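Local atomic coordinates of transcriptional regulator, TetR family (Agrobacterium tumefaciens, PDB entry 2G7S), a protein that probably represses or otherwise regulates transcription as a dimer, binding DNA through an N-terminal helix-turn-helix domain and sensing a ligand in its C-terminal domain. Residues D12-A17 with S53-K58; K58-Y63 with C104-L109. All blocks are in the same frame, centred on the assembly; numbering follows the deposited sequence. Where two conformers were deposited one is given.

Contact 1. Residues D12-A17 with S53-K58; sequences DILQCA and SDLVCK
L14 rests a methyl against the backbone carbonyl oxygen of L55, with L14 CD2 3.7 Å from L55 O. No ring or planar side chain takes part across the contact; of the L55 peptide it is the oxygen that is touched. The rest is aliphatic. L55 reaches across as a fork. Its CG lies anti to the backbone N (chi1 -170°), which sends both methyls over to helix 6-24. L55 CD1 meets I13 CG2 at 3.7 Å, and the two side chains cross at about a right angle. L55 CD2 lies 3.8 Å from A17 CB, so L55 bridges one turn of the facing helix. L14 CD2 also touches K58 CB at 4.0 Å. K58 gives only the base of its side chain, and its end leads away from helix 6-24. In one of its two conformers the chain is bent and turns back along its own helix, where K58 NZ makes a salt bridge with D54 OD1, 3.1 Å away on the syn side of the carboxylate. Y31 of helix 31-38 also packs on L55, and F49 packs on I13. The short helix axes cross at -82°, 10.1 Å apart. The contact forms part of the hydrophobic core, as in TetR-family DNA-binding domains: helix 6-24 and the start of helix 52-77 pack beside the probable helix-turn-helix, helices 31-38 and 42-48.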
loop_
_atom_site.group_PDB
_atom_site.type_symbol
_atom_site.label_atom_id
_atom_site.label_comp_id
_atom_site.label_asym_id
_atom_site.label_seq_id
_atom_site.Cartn_x
_atom_site.Cartn_y
_atom_site.Cartn_z
ATOM N N ASP A 12 -6.134 11.767 24.458
ATOM C CA ASP A 12 -4.727 11.934 24.206
ATOM C C ASP A 12 -4.076 10.631 23.733
ATOM O O ASP A 12 -3.191 10.650 22.872
ATOM C CB ASP A 12 -3.999 12.401 25.463
ATOM C CG ASP A 12 -4.291 13.806 25.833
ATOM O OD1 ASP A 12 -4.930 14.540 25.050
ATOM O OD2 ASP A 12 -3.876 14.122 26.980
ATOM N N ILE A 13 -4.464 9.522 24.354
ATOM C CA ILE A 13 -3.919 8.202 23.961
ATOM C C ILE A 13 -4.312 7.910 22.536
ATOM O O ILE A 13 -3.444 7.491 21.733
ATOM C CB ILE A 13 -4.416 7.087 24.877
ATOM C CG1 ILE A 13 -3.828 7.288 26.292
ATOM C CG2 ILE A 13 -4.117 5.710 24.304
ATOM C CD1 ILE A 13 -4.673 6.556 27.415
ATOM N N LEU A 14 -5.591 8.152 22.177
ATOM C CA LEU A 14 -5.971 7.845 20.777
ATOM C C LEU A 14 -5.266 8.747 19.764
ATOM O O LEU A 14 -4.877 8.242 18.696
ATOM C CB LEU A 14 -7.500 8.040 20.607
ATOM C CG LEU A 14 -8.312 6.903 21.260
ATOM C CD1 LEU A 14 -9.801 7.277 21.267
ATOM C CD2 LEU A 14 -8.117 5.528 20.585
ATOM N N GLN A 15 -5.149 10.058 20.073
ATOM C CA GLN A 15 -4.423 11.011 19.196
ATOM C C GLN A 15 -3.011 10.432 18.944
ATOM O O GLN A 15 -2.561 10.182 17.801
ATOM C CB GLN A 15 -4.360 12.392 19.881
ATOM C CG GLN A 15 -3.629 13.448 19.053
ATOM C CD GLN A 15 -3.767 14.872 19.549
ATOM O OE1 GLN A 15 -4.810 15.284 20.045
ATOM N NE2 GLN A 15 -2.707 15.647 19.380
ATOM N N CYS A 16 -2.302 10.192 20.026
ATOM C CA CYS A 16 -0.908 9.716 19.965
ATOM C C CYS A 16 -0.803 8.423 19.159
ATOM O O CYS A 16 0.010 8.303 18.240
ATOM C CB CYS A 16 -0.368 9.510 21.409
ATOM S SG CYS A 16 1.228 8.718 21.418
ATOM N N ALA A 17 -1.655 7.455 19.482
ATOM C CA ALA A 17 -1.595 6.173 18.788
ATOM C C ALA A 17 -1.888 6.368 17.282
ATOM O O ALA A 17 -1.285 5.683 16.433
ATOM C CB ALA A 17 -2.589 5.238 19.381
ATOM N N SER A 53 -5.597 -4.280 20.880
ATOM C CA SER A 53 -6.561 -4.454 19.768
ATOM C C SER A 53 -7.736 -3.530 19.986
ATOM O O SER A 53 -8.253 -2.967 18.996
ATOM C CB SER A 53 -6.999 -5.886 19.617
ATOM O OG SER A 53 -7.718 -6.332 20.701
ATOM N N ASP A 54 -8.220 -3.429 21.245
ATOM C CA ASP A 54 -9.320 -2.525 21.454
ATOM C C ASP A 54 -8.938 -1.045 21.217
ATOM O O ASP A 54 -9.716 -0.279 20.605
ATOM C CB ASP A 54 -9.789 -2.671 22.884
ATOM C CG ASP A 54 -10.955 -1.713 23.196
ATOM O OD1 ASP A 54 -12.055 -1.973 22.640
ATOM O OD2 ASP A 54 -10.731 -0.781 23.978
ATOM N N LEU A 55 -7.741 -0.657 21.658
ATOM C CA LEU A 55 -7.297 0.710 21.404
ATOM C C LEU A 55 -7.306 0.994 19.896
ATOM O O LEU A 55 -7.814 2.042 19.424
ATOM C CB LEU A 55 -5.877 0.805 21.980
ATOM C CG LEU A 55 -5.310 2.197 22.047
ATOM C CD1 LEU A 55 -4.093 2.207 23.092
ATOM C CD2 LEU A 55 -4.833 2.549 20.747
ATOM N N VAL A 56 -6.756 0.049 19.136
ATOM C CA VAL A 56 -6.677 0.302 17.675
ATOM C C VAL A 56 -8.077 0.212 17.012
ATOM O O VAL A 56 -8.357 1.018 16.088
ATOM C CB VAL A 56 -5.652 -0.652 17.058
ATOM C CG1 VAL A 56 -5.646 -0.499 15.515
ATOM C CG2 VAL A 56 -4.256 -0.314 17.650
ATOM N N CYS A 57 -8.964 -0.663 17.489
ATOM C CA CYS A 57 -10.311 -0.603 16.913
ATOM C C CYS A 57 -10.945 0.739 17.181
ATOM O O CYS A 57 -11.625 1.273 16.290
ATOM C CB CYS A 57 -11.194 -1.678 17.550
ATOM S SG CYS A 57 -10.899 -3.342 16.931
ATOM N N LYS A 58 -10.753 1.279 18.395
ATOM C CA LYS A 58 -11.339 2.591 18.714
ATOM C C LYS A 58 -10.729 3.705 17.862
ATOM O O LYS A 58 -11.411 4.667 17.510
ATOM C CB LYS A 58 -11.140 2.890 20.197
ATOM C CG LYS A 58 -12.021 1.968 21.025
ATOM C CD LYS A 58 -13.453 2.467 21.014
ATOM C CE LYS A 58 -14.392 1.437 21.654
ATOM N NZ LYS A 58 -13.721 0.698 22.715
#

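Contact 2. Residues K58-Y63 with C104-L109; sequences KLVSQY and CVCALL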
loop_
_atom_site.group_PDB
_atom_site.type_symbol
_atom_site.label_atom_id
_atom_site.label_comp_id
_atom_site.label_asym_id
_atom_site.label_seq_id
_atom_site.Cartn_x
_atom_site.Cartn_y
_atom_site.Cartn_z
ATOM N N LYS A 58 -10.753 1.279 18.395
ATOM C CA LYS A 58 -11.339 2.591 18.714
ATOM C C LYS A 58 -10.729 3.705 17.862
ATOM O O LYS A 58 -11.411 4.667 17.510
ATOM C CB LYS A 58 -11.140 2.890 20.197
ATOM C CG LYS A 58 -12.021 1.968 21.025
ATOM C CD LYS A 58 -13.453 2.467 21.014
ATOM C CE LYS A 58 -14.392 1.437 21.654
ATOM N NZ LYS A 58 -13.721 0.698 22.715
ATOM N N LEU A 59 -9.425 3.623 17.641
ATOM C CA LEU A 59 -8.757 4.615 16.822
ATOM C C LEU A 59 -9.274 4.537 15.402
ATOM O O LEU A 59 -9.497 5.604 14.778
ATOM C CB LEU A 59 -7.250 4.217 16.875
ATOM C CG LEU A 59 -6.073 4.761 16.157
ATOM C CD1 LEU A 59 -4.799 4.140 16.785
ATOM C CD2 LEU A 59 -6.155 4.677 14.676
ATOM N N VAL A 60 -9.376 3.311 14.845
ATOM C CA VAL A 60 -9.809 3.209 13.440
ATOM C C VAL A 60 -11.274 3.633 13.339
ATOM O O VAL A 60 -11.634 4.307 12.362
ATOM C CB VAL A 60 -9.625 1.803 12.923
ATOM C CG1 VAL A 60 -10.225 1.651 11.568
ATOM C CG2 VAL A 60 -8.096 1.434 12.926
ATOM N N SER A 61 -12.139 3.248 14.324
ATOM C CA SER A 61 -13.556 3.682 14.224
ATOM C C SER A 61 -13.637 5.237 14.203
ATOM O O SER A 61 -14.394 5.825 13.383
ATOM C CB SER A 61 -14.316 3.143 15.462
ATOM O OG SER A 61 -15.632 3.585 15.428
ATOM N N GLN A 62 -12.813 5.905 15.007
ATOM C CA GLN A 62 -12.845 7.391 15.060
ATOM C C GLN A 62 -12.288 7.930 13.726
ATOM O O GLN A 62 -12.780 8.964 13.197
ATOM C CB GLN A 62 -11.928 7.852 16.198
ATOM C CG GLN A 62 -11.771 9.379 16.352
ATOM C CD GLN A 62 -10.804 9.625 17.502
ATOM O OE1 GLN A 62 -9.568 9.493 17.368
ATOM N NE2 GLN A 62 -11.358 9.907 18.656
ATOM N N TYR A 63 -11.234 7.296 13.205
ATOM C CA TYR A 63 -10.623 7.780 11.936
ATOM C C TYR A 63 -11.698 7.662 10.811
ATOM O O TYR A 63 -11.830 8.557 9.966
ATOM C CB TYR A 63 -9.420 6.860 11.578
ATOM C CG TYR A 63 -8.979 7.105 10.170
ATOM C CD1 TYR A 63 -8.123 8.198 9.877
ATOM C CD2 TYR A 63 -9.374 6.237 9.126
ATOM C CE1 TYR A 63 -7.704 8.420 8.565
ATOM C CE2 TYR A 63 -8.894 6.440 7.786
ATOM C CZ TYR A 63 -8.095 7.542 7.535
ATOM O OH TYR A 63 -7.634 7.843 6.238
ATOM N N CYS A 104 -3.165 7.192 4.883
ATOM C CA CYS A 104 -4.435 6.741 5.439
ATOM C C CYS A 104 -4.162 5.588 6.452
ATOM O O CYS A 104 -3.480 4.620 6.129
ATOM C CB CYS A 104 -5.282 6.258 4.271
ATOM S SG CYS A 104 -6.801 5.381 4.869
ATOM N N VAL A 105 -4.698 5.710 7.672
ATOM C CA VAL A 105 -4.553 4.665 8.686
ATOM C C VAL A 105 -5.022 3.334 8.153
ATOM O O VAL A 105 -4.402 2.293 8.423
ATOM C CB VAL A 105 -5.486 5.093 9.885
ATOM C CG1 VAL A 105 -5.684 3.920 10.865
ATOM C CG2 VAL A 105 -4.956 6.339 10.605
ATOM N N CYS A 106 -6.162 3.352 7.432
ATOM C CA CYS A 106 -6.750 2.070 7.016
ATOM C C CYS A 106 -5.958 1.493 5.843
ATOM O O CYS A 106 -5.763 0.278 5.770
ATOM C CB CYS A 106 -8.198 2.212 6.638
ATOM S SG CYS A 106 -9.189 2.489 8.148
ATOM N N ALA A 107 -5.475 2.338 4.917
ATOM C CA ALA A 107 -4.692 1.790 3.838
ATOM C C ALA A 107 -3.409 1.135 4.399
ATOM O O ALA A 107 -2.921 0.112 3.884
ATOM C CB ALA A 107 -4.357 2.912 2.811
ATOM N N LEU A 108 -2.796 1.779 5.400
ATOM C CA LEU A 108 -1.576 1.241 5.959
ATOM C C LEU A 108 -1.880 -0.095 6.641
ATOM O O LEU A 108 -1.165 -1.087 6.461
ATOM C CB LEU A 108 -0.888 2.295 6.933
ATOM C CG LEU A 108 0.681 2.178 7.035
ATOM C CD1 LEU A 108 1.259 3.406 7.725
ATOM C CD2 LEU A 108 1.251 0.924 7.611
ATOM N N LEU A 109 -2.898 -0.094 7.511
ATOM C CA LEU A 109 -3.209 -1.341 8.218
ATOM C C LEU A 109 -3.582 -2.446 7.217
ATOM O O LEU A 109 -3.344 -3.604 7.524
ATOM C CB LEU A 109 -4.357 -1.121 9.191
ATOM C CG LEU A 109 -3.974 -0.316 10.447
ATOM C CD1 LEU A 109 -5.226 0.113 11.221
ATOM C CD2 LEU A 109 -3.046 -1.112 11.414
#
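V105 sits over one face of the Y63 ring. V105 CB stands 3.9 Å from the Y63 ring centroid and only 5° off the normal, a CH-pi contact. The methyl V105 CG2 leans toward one side of the ring and meets Y63 CD1 at 3.7 Å. The two side chains slide past each other in opposite directions. The other methyl, V105 CG1, turns to the preceding turn of helix 52-77 and touches L59 CD2 at 3.9 Å, with V60 CG2 close by. The sulfur of C106 touches both V60 and Y63. C106 SG is 3.7 Å from V60 CG1 and also contacts Y63 CD2, approaching the ring obliquely, 65° off its normal. Further along, V60 and L109 meet tip to tip, with V60 CG2 3.6 Å from L109 CD1. Y63 CG lies anti to the backbone N (chi1 167°), and the ring extends from there toward the start of helix 105-110. C104 is the N-cap residue of that helix. Its SG accepts from A107 N, although the position of this sulfur is less certain because the model crowds it against the Y63 hydroxyl. All seven touching residues are buried, and the contact is almost wholly apolar. R18 of helix 6-24 packs on both Y63 and V105, and its NH2 is hydrogen-bonded to Q62 OE1. Helix 118-144 borders another side, through H127 on C106 and V124 on L109. Helix 154-173 brings M169 against C104, while A107 and L108 pack on L170 and S111 of the second subunit.

In the fold
Contacts 1 and 2 follow one another along the chain and share K58 on helix 52-77. Their centres are about 10 Å apart. L59 joins them directly: L59 CD1 lies 3.6 Å from A17 CB, and L59 also takes part in contact 2. Contact 1 ties the start of the long helix to helix 6-24, within the DNA-binding domain. Contact 2 ties the next turns to helix 105-110 of the C-terminal domain. The first part of helix 52-77, residues 53-63, thus packs against both domains. In TetR-family regulators this helix connects the two domains, so the pair of contacts is consistent with a route by which ligand binding could shift the DNA-binding domain.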